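Local structure of deferrochelatase (5DE0) at residues 8-13 / 55-60; 16-21 / 105-110. The protein binds heme b and probably acts as a peroxidase of the dye-decolorizing (DyP) type. All coordinates share one frame; numbering follows the deposited sequence.

Contact 1 of 2, residues 8-13 / 55-60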
ATOM      1  N   GLN B   8     -17.141   5.321 -18.453  1.00 25.39           N
ATOM      2  CA  GLN B   8     -15.725   5.013 -18.286  1.00 25.98           C
ATOM      3  C   GLN B   8     -15.580   3.637 -17.636  1.00 23.04           C
ATOM      4  O   GLN B   8     -16.397   3.243 -16.803  1.00 21.94           O
ATOM      5  CB  GLN B   8     -15.024   6.103 -17.468  1.00 22.84           C
ATOM      6  CG  GLN B   8     -15.083   7.477 -18.136  1.00 23.29           C
ATOM      7  CD  GLN B   8     -14.256   8.536 -17.425  1.00 21.84           C
ATOM      8  OE1 GLN B   8     -13.038   8.415 -17.311  1.00 20.64           O
ATOM      9  NE2 GLN B   8     -14.920   9.587 -16.954  1.00 21.95           N
ATOM     10  N   THR B   9     -14.535   2.915 -18.030  1.00 22.50           N
ATOM     11  CA  THR B   9     -14.416   1.481 -17.768  1.00 21.97           C
ATOM     12  C   THR B   9     -14.415   1.051 -16.299  1.00 21.36           C
ATOM     13  O   THR B   9     -14.610  -0.125 -16.003  1.00 20.45           O
ATOM     14  CB  THR B   9     -13.132   0.926 -18.405  1.00 21.76           C
ATOM     15  OG1 THR B   9     -11.993   1.595 -17.848  1.00 20.25           O
ATOM     16  CG2 THR B   9     -13.152   1.128 -19.913  1.00 24.68           C
ATOM     17  N   ALA B  10     -14.195   1.986 -15.382  1.00 21.06           N
ATOM     18  CA  ALA B  10     -14.060   1.626 -13.972  1.00 21.05           C
ATOM     19  C   ALA B  10     -15.403   1.472 -13.258  1.00 20.78           C
ATOM     20  O   ALA B  10     -15.495   0.767 -12.255  1.00 20.07           O
ATOM     21  CB  ALA B  10     -13.202   2.659 -13.249  1.00 19.39           C
ATOM     22  N   ILE B  11     -16.437   2.116 -13.785  1.00 21.11           N
ATOM     23  CA  ILE B  11     -17.706   2.256 -13.072  1.00 21.63           C
ATOM     24  C   ILE B  11     -18.556   0.983 -13.030  1.00 22.59           C
ATOM     25  O   ILE B  11     -18.862   0.469 -11.953  1.00 22.93           O
ATOM     26  CB  ILE B  11     -18.549   3.386 -13.692  1.00 21.94           C
ATOM     27  CG1 ILE B  11     -17.738   4.683 -13.739  1.00 20.98           C
ATOM     28  CG2 ILE B  11     -19.834   3.586 -12.907  1.00 22.14           C
ATOM     29  CD1 ILE B  11     -18.480   5.848 -14.346  1.00 23.87           C
ATOM     30  N   LEU B  12     -18.936   0.482 -14.200  1.00 23.07           N
ATOM     31  CA  LEU B  12     -19.859  -0.650 -14.299  1.00 23.60           C
ATOM     32  C   LEU B  12     -19.329  -2.005 -13.792  1.00 24.56           C
ATOM     33  O   LEU B  12     -20.053  -2.711 -13.091  1.00 26.26           O
ATOM     34  CB  LEU B  12     -20.335  -0.804 -15.749  1.00 24.19           C
ATOM     35  CG  LEU B  12     -21.718  -0.227 -16.064  1.00 26.23           C
ATOM     36  CD1 LEU B  12     -21.844   1.194 -15.541  1.00 25.47           C
ATOM     37  CD2 LEU B  12     -21.994  -0.277 -17.559  1.00 27.62           C
ATOM     38  N   PRO B  13     -18.086  -2.386 -14.149  1.00 24.92           N
ATOM     39  CA  PRO B  13     -17.637  -3.706 -13.684  1.00 25.15           C
ATOM     40  C   PRO B  13     -17.496  -3.797 -12.169  1.00 23.70           C
ATOM     41  O   PRO B  13     -17.401  -2.773 -11.491  1.00 22.70           O
ATOM     42  CB  PRO B  13     -16.264  -3.871 -14.351  1.00 24.41           C
ATOM     43  CG  PRO B  13     -16.228  -2.869 -15.443  1.00 24.17           C
ATOM     44  CD  PRO B  13     -17.066  -1.730 -14.983  1.00 23.48           C
ATOM     45  N   GLU B  55      -6.896  -6.504 -16.322  1.00 21.63           N
ATOM     46  CA  GLU B  55      -8.232  -5.919 -16.261  1.00 21.20           C
ATOM     47  C   GLU B  55      -8.196  -4.517 -15.658  1.00 21.67           C
ATOM     48  O   GLU B  55      -9.070  -4.140 -14.877  1.00 19.94           O
ATOM     49  CB  GLU B  55      -9.180  -6.824 -15.469  1.00 22.30           C
ATOM     50  CG  GLU B  55      -9.375  -8.199 -16.103  1.00 22.91           C
ATOM     51  CD  GLU B  55     -10.372  -9.062 -15.354  1.00 25.94           C
ATOM     52  OE1 GLU B  55     -10.907  -8.604 -14.320  1.00 23.01           O
ATOM     53  OE2 GLU B  55     -10.621 -10.202 -15.802  1.00 29.80           O
ATOM     54  N   LEU B  56      -7.170  -3.755 -16.026  1.00 20.45           N
ATOM     55  CA  LEU B  56      -7.007  -2.391 -15.541  1.00 19.93           C
ATOM     56  C   LEU B  56      -8.100  -1.483 -16.092  1.00 19.87           C
ATOM     57  O   LEU B  56      -8.369  -1.476 -17.294  1.00 19.30           O
ATOM     58  CB  LEU B  56      -5.628  -1.848 -15.920  1.00 20.02           C
ATOM     59  CG  LEU B  56      -5.336  -0.400 -15.523  1.00 20.18           C
ATOM     60  CD1 LEU B  56      -5.257  -0.250 -14.009  1.00 18.64           C
ATOM     61  CD2 LEU B  56      -4.057   0.083 -16.183  1.00 20.74           C
ATOM     62  N   THR B  57      -8.737  -0.731 -15.201  1.00 18.75           N
ATOM     63  CA  THR B  57      -9.802   0.185 -15.585  1.00 18.97           C
ATOM     64  C   THR B  57      -9.516   1.579 -15.047  1.00 18.09           C
ATOM     65  O   THR B  57      -8.652   1.753 -14.190  1.00 17.87           O
ATOM     66  CB  THR B  57     -11.167  -0.285 -15.065  1.00 18.22           C
ATOM     67  OG1 THR B  57     -11.144  -0.321 -13.633  1.00 17.43           O
ATOM     68  CG2 THR B  57     -11.497  -1.672 -15.595  1.00 19.21           C
ATOM     69  N   VAL B  58     -10.241   2.574 -15.548  1.00 18.35           N
ATOM     70  CA  VAL B  58     -10.032   3.948 -15.108  1.00 18.56           C
ATOM     71  C   VAL B  58     -11.305   4.783 -15.254  1.00 18.20           C
ATOM     72  O   VAL B  58     -12.112   4.557 -16.157  1.00 18.83           O
ATOM     73  CB  VAL B  58      -8.874   4.618 -15.896  1.00 19.30           C
ATOM     74  CG1 VAL B  58      -9.239   4.781 -17.365  1.00 19.85           C
ATOM     75  CG2 VAL B  58      -8.490   5.957 -15.276  1.00 18.17           C
ATOM     76  N   SER B  59     -11.491   5.731 -14.340  1.00 18.85           N
ATOM     77  CA  SER B  59     -12.566   6.708 -14.448  1.00 19.70           C
ATOM     78  C   SER B  59     -12.102   8.061 -13.921  1.00 18.96           C
ATOM     79  O   SER B  59     -11.723   8.185 -12.756  1.00 19.54           O
ATOM     80  CB  SER B  59     -13.806   6.244 -13.685  1.00 19.08           C
ATOM     81  OG  SER B  59     -14.840   7.206 -13.784  1.00 19.75           O
ATOM     82  N   VAL B  60     -12.124   9.068 -14.790  1.00 20.80           N
ATOM     83  CA  VAL B  60     -11.695  10.412 -14.426  1.00 20.40           C
ATOM     84  C   VAL B  60     -12.903  11.306 -14.171  1.00 20.38           C
ATOM     85  O   VAL B  60     -13.800  11.406 -15.012  1.00 20.32           O
ATOM     86  CB  VAL B  60     -10.815  11.042 -15.521  1.00 20.04           C
ATOM     87  CG1 VAL B  60     -10.349  12.422 -15.093  1.00 19.45           C
ATOM     88  CG2 VAL B  60      -9.626  10.140 -15.827  1.00 19.87           C
TER
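Hydrogen bonds from side chain to backbone do most of the joining where the loop 8-13 runs along strand 57-62. The side-chain amide of Q8 pairs with both backbone groups of V60, as a neighbouring strand's peptide would. Its CG is anti to the carbonyl carbon and the chain extended beyond (chi2 -173°), which carries the amide to V60. V60 N gives an almost straight bond to Q8 OE1 at 2.8 Å, arriving from above the carbonyl plane, while Q8 NE2 donates, near its own amide plane, to a lone pair of V60 O at 2.9 Å. These two bonds, with a third from NE2 to P292 O, fix the amide's rotation and settle which end is OE1. T9 holds OG1 in the crowded position between its backbone N and carbonyl carbon (chi1 60°), where it accepts a hydrogen bond from V58 N, 3.1 Å away. A weak bond of 3.4 Å from A10 N to V58 O completes the set.

Van der Waals contact fills in the rest: A10 CB packs 3.7 Å from S59 CB, and T57 turns CB and CG2 against T9 O; T57 OG1 itself is bonded to H103 O.

Strand 57-62 is one of the sheet's two edge strands within this chain. The loop thus occupies the outward-facing N-H and C=O groups of V58 and V60, while T57 and S59 pair with H103 and H101 of strand 98-104, and helix 40-50 packs on V58 and V60.

Contact 2 of 2, residues 16-21 / 105-110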
ATOM      1  N   GLY B  16     -12.065  -4.651  -8.751  1.00 19.55           N
ATOM      2  CA  GLY B  16     -10.982  -5.616  -8.729  1.00 23.12           C
ATOM      3  C   GLY B  16     -10.391  -5.740  -7.340  1.00 20.38           C
ATOM      4  O   GLY B  16     -10.729  -4.960  -6.453  1.00 20.60           O
ATOM      5  N   PRO B  17      -9.502  -6.725  -7.141  1.00 20.37           N
ATOM      6  CA  PRO B  17      -8.832  -6.989  -5.861  1.00 21.57           C
ATOM      7  C   PRO B  17      -8.039  -5.792  -5.332  1.00 20.43           C
ATOM      8  O   PRO B  17      -7.770  -5.713  -4.131  1.00 20.79           O
ATOM      9  CB  PRO B  17      -7.890  -8.152  -6.191  1.00 20.93           C
ATOM     10  CG  PRO B  17      -8.506  -8.813  -7.364  1.00 21.80           C
ATOM     11  CD  PRO B  17      -9.135  -7.717  -8.166  1.00 20.94           C
ATOM     12  N   PHE B  18      -7.667  -4.877  -6.223  1.00 19.85           N
ATOM     13  CA  PHE B  18      -6.904  -3.693  -5.845  1.00 19.74           C
ATOM     14  C   PHE B  18      -7.456  -2.462  -6.546  1.00 18.45           C
ATOM     15  O   PHE B  18      -7.938  -2.553  -7.674  1.00 17.94           O
ATOM     16  CB  PHE B  18      -5.424  -3.865  -6.191  1.00 20.47           C
ATOM     17  CG  PHE B  18      -4.821  -5.125  -5.652  1.00 19.72           C
ATOM     18  CD1 PHE B  18      -4.264  -5.150  -4.385  1.00 21.25           C
ATOM     19  CD2 PHE B  18      -4.813  -6.287  -6.409  1.00 19.65           C
ATOM     20  CE1 PHE B  18      -3.705  -6.315  -3.881  1.00 21.39           C
ATOM     21  CE2 PHE B  18      -4.258  -7.453  -5.912  1.00 19.85           C
ATOM     22  CZ  PHE B  18      -3.702  -7.466  -4.647  1.00 20.44           C
ATOM     23  N   ALA B  19      -7.377  -1.311  -5.888  1.00 18.36           N
ATOM     24  CA  ALA B  19      -7.896  -0.082  -6.474  1.00 18.56           C
ATOM     25  C   ALA B  19      -7.058   1.140  -6.111  1.00 18.68           C
ATOM     26  O   ALA B  19      -6.404   1.180  -5.068  1.00 19.44           O
ATOM     27  CB  ALA B  19      -9.337   0.133  -6.053  1.00 18.39           C
ATOM     28  N   LEU B  20      -7.084   2.135  -6.991  1.00 17.42           N
ATOM     29  CA  LEU B  20      -6.418   3.406  -6.744  1.00 17.05           C
ATOM     30  C   LEU B  20      -7.429   4.545  -6.721  1.00 27.96           C
ATOM     31  O   LEU B  20      -8.224   4.699  -7.647  1.00 12.67           O
ATOM     32  CB  LEU B  20      -5.353   3.677  -7.808  1.00 17.98           C
ATOM     33  CG  LEU B  20      -4.776   5.094  -7.816  1.00 18.17           C
ATOM     34  CD1 LEU B  20      -4.045   5.384  -6.517  1.00 18.97           C
ATOM     35  CD2 LEU B  20      -3.860   5.296  -9.013  1.00 19.11           C
ATOM     36  N   TYR B  21      -7.396   5.338  -5.657  1.00 18.19           N
ATOM     37  CA  TYR B  21      -8.261   6.505  -5.551  1.00 17.20           C
ATOM     38  C   TYR B  21      -7.426   7.751  -5.289  1.00 17.40           C
ATOM     39  O   TYR B  21      -6.915   7.941  -4.185  1.00 18.02           O
ATOM     40  CB  TYR B  21      -9.287   6.328  -4.434  1.00 18.01           C
ATOM     41  CG  TYR B  21      -9.920   4.959  -4.358  1.00 16.63           C
ATOM     42  CD1 TYR B  21     -11.051   4.651  -5.103  1.00 18.52           C
ATOM     43  CD2 TYR B  21      -9.400   3.979  -3.519  1.00 17.93           C
ATOM     44  CE1 TYR B  21     -11.640   3.403  -5.021  1.00 17.80           C
ATOM     45  CE2 TYR B  21      -9.983   2.730  -3.430  1.00 18.12           C
ATOM     46  CZ  TYR B  21     -11.103   2.447  -4.181  1.00 18.35           C
ATOM     47  OH  TYR B  21     -11.684   1.201  -4.097  1.00 18.49           O
ATOM     48  N   THR B 105      -6.646  -6.298 -11.260  1.00 20.57           N
ATOM     49  CA  THR B 105      -6.383  -7.574 -10.602  1.00 20.64           C
ATOM     50  C   THR B 105      -4.976  -7.613 -10.013  1.00 20.49           C
ATOM     51  O   THR B 105      -4.583  -8.601  -9.391  1.00 21.00           O
ATOM     52  CB  THR B 105      -6.559  -8.764 -11.570  1.00 21.14           C
ATOM     53  OG1 THR B 105      -5.634  -8.643 -12.658  1.00 21.60           O
ATOM     54  CG2 THR B 105      -7.977  -8.800 -12.119  1.00 21.88           C
ATOM     55  N   ARG B 106      -4.222  -6.536 -10.213  1.00 20.38           N
ATOM     56  CA  ARG B 106      -2.885  -6.426  -9.634  1.00 21.41           C
ATOM     57  C   ARG B 106      -2.614  -5.003  -9.155  1.00 21.51           C
ATOM     58  O   ARG B 106      -3.144  -4.034  -9.704  1.00 21.17           O
ATOM     59  CB  ARG B 106      -1.818  -6.875 -10.640  1.00 20.59           C
ATOM     60  CG  ARG B 106      -2.082  -6.445 -12.071  1.00 24.09           C
ATOM     61  CD  ARG B 106      -1.155  -7.157 -13.051  1.00 21.90           C
ATOM     62  NE  ARG B 106       0.226  -6.691 -12.959  1.00 22.04           N
ATOM     63  CZ  ARG B 106       1.155  -6.928 -13.880  1.00 22.40           C
ATOM     64  NH1 ARG B 106       0.850  -7.624 -14.967  1.00 23.32           N
ATOM     65  NH2 ARG B 106       2.388  -6.467 -13.721  1.00 22.28           N
ATOM     66  N   HIS B 107      -1.783  -4.889  -8.125  1.00 21.14           N
ATOM     67  CA  HIS B 107      -1.545  -3.618  -7.452  1.00 20.07           C
ATOM     68  C   HIS B 107      -0.527  -2.737  -8.173  1.00 20.39           C
ATOM     69  O   HIS B 107      -0.698  -1.521  -8.248  1.00 19.55           O
ATOM     70  CB  HIS B 107      -1.086  -3.877  -6.013  1.00 20.52           C
ATOM     71  CG  HIS B 107      -0.610  -2.652  -5.294  1.00 21.18           C
ATOM     72  ND1 HIS B 107      -1.455  -1.840  -4.569  1.00 21.41           N
ATOM     73  CD2 HIS B 107       0.623  -2.104  -5.185  1.00 22.43           C
ATOM     74  CE1 HIS B 107      -0.763  -0.844  -4.046  1.00 21.58           C
ATOM     75  NE2 HIS B 107       0.500  -0.980  -4.406  1.00 22.71           N
ATOM     76  N   ASP B 108       0.527  -3.354  -8.700  1.00 20.14           N
ATOM     77  CA  ASP B 108       1.658  -2.610  -9.254  1.00 21.97           C
ATOM     78  C   ASP B 108       1.275  -1.694 -10.420  1.00 20.30           C
ATOM     79  O   ASP B 108       1.778  -0.574 -10.522  1.00 19.99           O
ATOM     80  CB  ASP B 108       2.764  -3.579  -9.694  1.00 21.27           C
ATOM     81  CG  ASP B 108       2.315  -4.527 -10.790  1.00 22.29           C
ATOM     82  OD1 ASP B 108       1.127  -4.922 -10.799  1.00 21.30           O
ATOM     83  OD2 ASP B 108       3.155  -4.875 -11.646  1.00 22.42           O
ATOM     84  N   LEU B 109       0.380  -2.159 -11.286  1.00 20.73           N
ATOM     85  CA  LEU B 109      -0.020  -1.378 -12.455  1.00 19.89           C
ATOM     86  C   LEU B 109      -0.795  -0.115 -12.073  1.00 20.31           C
ATOM     87  O   LEU B 109      -0.882   0.827 -12.860  1.00 21.41           O
ATOM     88  CB  LEU B 109      -0.856  -2.232 -13.407  1.00 20.11           C
ATOM     89  CG  LEU B 109      -0.106  -3.354 -14.129  1.00 21.94           C
ATOM     90  CD1 LEU B 109      -1.051  -4.124 -15.029  1.00 21.40           C
ATOM     91  CD2 LEU B 109       1.061  -2.792 -14.931  1.00 20.06           C
ATOM     92  N   LEU B 110      -1.357  -0.104 -10.866  1.00 20.04           N
ATOM     93  CA  LEU B 110      -2.047   1.075 -10.355  1.00 20.07           C
ATOM     94  C   LEU B 110      -1.046   2.189 -10.077  1.00 21.47           C
ATOM     95  O   LEU B 110      -1.252   3.338 -10.468  1.00 19.96           O
ATOM     96  CB  LEU B 110      -2.829   0.743  -9.083  1.00 20.57           C
ATOM     97  CG  LEU B 110      -3.892  -0.353  -9.182  1.00 19.41           C
ATOM     98  CD1 LEU B 110      -4.499  -0.613  -7.814  1.00 19.23           C
ATOM     99  CD2 LEU B 110      -4.969   0.020 -10.189  1.00 18.73           C
TER
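F18, at the start of strand 18-26, sets its ring across the turn that leads from T105 into helix 108-117. Its CG stands anti to the carbonyl carbon, beside the backbone N (chi1 -52°), and chi2 of -89° turns the ring so that one face meets H107. There H107 CB makes a CH-pi contact 4.1 Å from the F18 ring centroid, over the face but shifted toward the rim, and H107 N lies over the same face. The ring's edge looks elsewhere: F18 CE2 comes 3.7 Å from T105 O, near the ring plane. H107 has CG anti to its own backbone N (chi1 171°), which carries the imidazole away from the strand, and the two side chains cross at about a right angle.

Further along, L110 has CG anti to its carbonyl carbon and an extended chain that lays CD1 on the strand backbone, 3.5 Å from A19 N, and against F18 CB. L20, with CG anti to N, brings CD2 to 3.6 Å from L110 O. At the other end P17 CD rests 3.7 Å from T105 CA.

The turn has its own brace: R106 grips D108 side-on, NE to OD1 and NH2 to OD2; both oxygens lie nearly in the guanidinium plane and each uses its syn lone pair. Together they form a two-pronged salt bridge, R106 NH2 to D108 OD2 being 2.7 Å. D108 OD2 also accepts a hydrogen bond from L137 N of the second subunit. F18 meets F18 of that subunit, whose F134 stands edge-to-face to H107, so F18, H107 and D108 form part of the dimer interface. Helix 108-117, anchored through L110 on one face of the four-stranded antiparallel sheet while A19 on the other meets L236 of strand 232-239, fits the ferredoxin-like fold of each half of a DyP peroxidase.

Both contacts involve the same N-terminal four-stranded sheet, and their centres lie 11 Å apart. Contact 1 is the more buried and draws on an edge strand, whereas contact 2 is only partly buried and joins an inner strand to a helix on the sheet, beside the second subunit. Their chemistry differs accordingly: the loop of contact 1 is tied on by hydrogen bonds to strand backbone, while 16-21 and 105-110 meet through aromatic and aliphatic groups. The two are in direct touch, L56 CD1 packing 3.8 Å from L110 CD2 and E55 lying against T105. Along the chain their segments alternate, 8-13 and 16-21 preceding 55-60 and 105-110.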